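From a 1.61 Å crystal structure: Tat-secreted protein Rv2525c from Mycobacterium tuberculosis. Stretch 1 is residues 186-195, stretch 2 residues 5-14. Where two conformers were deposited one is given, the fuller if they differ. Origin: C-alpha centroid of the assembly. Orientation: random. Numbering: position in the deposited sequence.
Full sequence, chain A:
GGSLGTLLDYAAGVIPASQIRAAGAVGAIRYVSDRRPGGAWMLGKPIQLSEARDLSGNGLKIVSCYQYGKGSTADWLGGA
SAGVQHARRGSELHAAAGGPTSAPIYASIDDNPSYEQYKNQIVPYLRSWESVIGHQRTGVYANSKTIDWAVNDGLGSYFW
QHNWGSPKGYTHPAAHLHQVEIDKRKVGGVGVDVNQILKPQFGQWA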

# COMPACT_ATOMS: atom_id res chain seq x y z
N LYS A 186 -11.22 15.60 1.38
CA LYS A 186 -12.35 14.80 0.90
C LYS A 186 -12.44 14.96 -0.61
O LYS A 186 -12.44 16.09 -1.09
CB LYS A 186 -13.66 15.22 1.56
CG LYS A 186 -14.03 14.41 2.79
CD LYS A 186 -15.33 14.94 3.39
CE LYS A 186 -16.58 14.22 2.95
NZ LYS A 186 -17.79 14.74 3.67
N VAL A 187 -12.51 13.85 -1.35
CA VAL A 187 -12.65 13.87 -2.81
C VAL A 187 -13.86 13.00 -3.16
O VAL A 187 -13.89 11.84 -2.76
CB VAL A 187 -11.37 13.44 -3.58
CG1 VAL A 187 -11.61 13.43 -5.10
CG2 VAL A 187 -10.19 14.35 -3.22
N GLY A 188 -14.84 13.56 -3.87
CA GLY A 188 -16.06 12.84 -4.22
C GLY A 188 -16.78 12.25 -3.02
O GLY A 188 -17.26 11.11 -3.09
N GLY A 189 -16.81 13.01 -1.91
CA GLY A 189 -17.42 12.60 -0.64
C GLY A 189 -16.61 11.59 0.18
O GLY A 189 -17.08 11.12 1.22
N VAL A 190 -15.38 11.26 -0.26
CA VAL A 190 -14.55 10.26 0.42
C VAL A 190 -13.28 10.88 1.01
O VAL A 190 -12.57 11.61 0.30
CB VAL A 190 -14.20 9.13 -0.59
CG1 VAL A 190 -13.30 8.07 0.04
CG2 VAL A 190 -15.47 8.50 -1.19
N GLY A 191 -13.00 10.59 2.29
CA GLY A 191 -11.76 11.03 2.92
C GLY A 191 -10.56 10.38 2.22
O GLY A 191 -10.60 9.18 1.88
N VAL A 192 -9.52 11.18 1.93
CA VAL A 192 -8.34 10.62 1.25
C VAL A 192 -7.07 11.02 1.99
O VAL A 192 -7.05 12.05 2.68
CB VAL A 192 -8.22 11.03 -0.25
CG1 VAL A 192 -9.44 10.58 -1.05
CG2 VAL A 192 -7.97 12.54 -0.43
N ASP A 193 -6.04 10.21 1.82
CA ASP A 193 -4.67 10.47 2.24
C ASP A 193 -3.89 10.88 1.02
O ASP A 193 -4.16 10.39 -0.09
CB ASP A 193 -4.03 9.25 2.92
CG ASP A 193 -4.87 8.65 4.04
OD1 ASP A 193 -5.46 9.44 4.83
OD2 ASP A 193 -4.88 7.41 4.17
N VAL A 194 -2.88 11.71 1.21
CA VAL A 194 -2.07 12.22 0.11
C VAL A 194 -0.69 11.62 0.16
O VAL A 194 -0.05 11.62 1.22
CB VAL A 194 -2.02 13.76 0.12
CG1 VAL A 194 -1.16 14.28 -1.02
CG2 VAL A 194 -3.42 14.36 0.05
N ASN A 195 -0.22 11.13 -1.00
CA ASN A 195 1.10 10.51 -1.09
C ASN A 195 1.90 11.19 -2.18
O ASN A 195 1.37 11.41 -3.28
CB ASN A 195 0.98 9.01 -1.39
CG ASN A 195 0.11 8.33 -0.37
OD1 ASN A 195 0.58 8.01 0.72
ND2 ASN A 195 -1.19 8.21 -0.65
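Stretch 2, residues 5-14: GTLLDYAAGV

How does the backbone of stretch 2 run along stretch 1? Residues 6-9 form an extended strand that lies antiparallel to strand 190-195, with 143° between their N-to-C directions and a closest approach of 4.7 Å between the axes. Asn195 faces Leu7, Val194 faces Leu8 and Asp193 faces Asp9, with CA-CA distances of 5.0, 5.0 and 5.2 Å. Beyond Asp9 the chain leaves the strand, yet it still follows its partner: Tyr10 CA is 4.9 Å from Val192 CA, and Gly13 CA is 6.1 Å from Val190 CA. Stretch 1 itself enters the strand through a type I' turn from Val187 to Val190, where Gly188 and Gly189 adopt the positive phi angles that favour glycine.

Which backbone bonds fix this register? Two hydrogen-bonded pairs do so. Leu7 N donates to Asn195 O at 2.8 Å and Asn195 N returns a bond to Leu7 O, also 2.8 Å; two residues along, Asp9 N reaches Asp193 O at 3.0 Å and Asp193 N reaches Asp9 O at 2.9 Å. Val194 and Leu8, between them, make a non-hydrogen-bonded pair, and Leu8 CA instead brings a CA-H...O contact to Asp193 O at 3.3 Å. Past the strand, a water bridges the two stretches, accepting from Ala12 N at 2.9 Å and donating to Gly191 O at 2.8 Å.

What happens on the face that carries Leu7, Asp9, Asp193 and Asn195? Here polar side chains tie the strands together. The end of the Asn195 side chain comes nearer to stretch 2, and its ND2 donates to Asp9 OD2 at 2.8 Å and to Leu7 O at 3.0 Å, so one side chain spans two residues of the partner. Asp9 OD1 and Asp193 OD2 lie just 2.5 Å apart, a spacing that suggests a proton held by one of the acids.

Where do the apolar side chains meet? On the face of Val194 and Leu8, Leu8 CD2 lies 4.1 Å from Val194 CG2 and equally far from Val192 CG2, while Leu8 CD1 reaches Val187 CG2 at 4.1 Å. Val194 CG1 also approaches Thr6 CG2 at 3.6 Å. Further along, Tyr10 CD1 packs 3.7 Å from Val192 CG1. Val190 points toward stretch 2, its CG1 resting 3.9 Å from Tyr10 CB, 4.2 Å from Ala12 CB and 3.8 Å from Gly13 N. Gly13 leaves room for this valine: an ideal CB there would lie a tight 3.1 Å from Val190 CG2.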

# COMPACT_ATOMS: atom_id res chain seq x y z
N GLY A 5 4.57 14.00 -8.43
CA GLY A 5 3.12 13.94 -8.52
C GLY A 5 2.56 13.30 -7.27
O GLY A 5 3.31 12.72 -6.47
N THR A 6 1.24 13.40 -7.11
CA THR A 6 0.49 12.93 -5.95
C THR A 6 -0.34 11.71 -6.30
O THR A 6 -0.98 11.73 -7.36
CB THR A 6 -0.45 14.11 -5.57
OG1 THR A 6 0.34 15.23 -5.12
CG2 THR A 6 -1.51 13.74 -4.56
N LEU A 7 -0.43 10.76 -5.39
CA LEU A 7 -1.29 9.60 -5.42
C LEU A 7 -2.18 9.65 -4.21
O LEU A 7 -1.70 9.92 -3.11
CB LEU A 7 -0.53 8.27 -5.43
CG LEU A 7 0.46 8.06 -6.58
CD1 LEU A 7 1.21 6.76 -6.37
CD2 LEU A 7 -0.24 8.03 -7.95
N LEU A 8 -3.48 9.36 -4.39
CA LEU A 8 -4.38 9.35 -3.24
C LEU A 8 -4.62 7.94 -2.78
O LEU A 8 -4.70 7.04 -3.61
CB LEU A 8 -5.73 9.99 -3.63
CG LEU A 8 -5.67 11.43 -4.16
CD1 LEU A 8 -7.07 11.93 -4.48
CD2 LEU A 8 -4.92 12.38 -3.18
N ASP A 9 -4.82 7.76 -1.47
CA ASP A 9 -5.24 6.45 -0.96
C ASP A 9 -6.49 6.66 -0.10
O ASP A 9 -6.66 7.71 0.51
CB ASP A 9 -4.12 5.69 -0.23
CG ASP A 9 -3.80 6.24 1.14
OD1 ASP A 9 -4.58 5.97 2.09
OD2 ASP A 9 -2.78 6.94 1.28
N TYR A 10 -7.40 5.67 -0.11
CA TYR A 10 -8.69 5.81 0.58
C TYR A 10 -9.34 4.47 0.74
O TYR A 10 -9.21 3.63 -0.16
CB TYR A 10 -9.64 6.74 -0.21
CG TYR A 10 -9.53 6.60 -1.72
CD1 TYR A 10 -8.55 7.27 -2.43
CD2 TYR A 10 -10.43 5.80 -2.43
CE1 TYR A 10 -8.45 7.15 -3.82
CE2 TYR A 10 -10.36 5.69 -3.82
CZ TYR A 10 -9.35 6.36 -4.51
OH TYR A 10 -9.21 6.29 -5.86
N ALA A 11 -10.04 4.27 1.85
CA ALA A 11 -10.73 3.01 2.14
C ALA A 11 -12.25 3.15 2.17
O ALA A 11 -12.93 2.12 2.03
CB ALA A 11 -10.26 2.48 3.49
N ALA A 12 -12.79 4.37 2.42
CA ALA A 12 -14.22 4.54 2.68
C ALA A 12 -15.14 4.42 1.47
O ALA A 12 -16.34 4.26 1.65
CB ALA A 12 -14.49 5.87 3.38
N GLY A 13 -14.59 4.48 0.26
CA GLY A 13 -15.44 4.41 -0.92
C GLY A 13 -14.65 4.42 -2.21
O GLY A 13 -13.41 4.44 -2.20
N VAL A 14 -15.37 4.34 -3.32
CA VAL A 14 -14.77 4.33 -4.65
C VAL A 14 -14.98 5.72 -5.24
O VAL A 14 -16.10 6.21 -5.25
CB VAL A 14 -15.39 3.23 -5.55
CG1 VAL A 14 -14.84 3.30 -6.97
CG2 VAL A 14 -15.15 1.84 -4.94
O HOH W 1 -11.33 6.82 3.12
O HOH W 2 -17.32 8.84 -4.71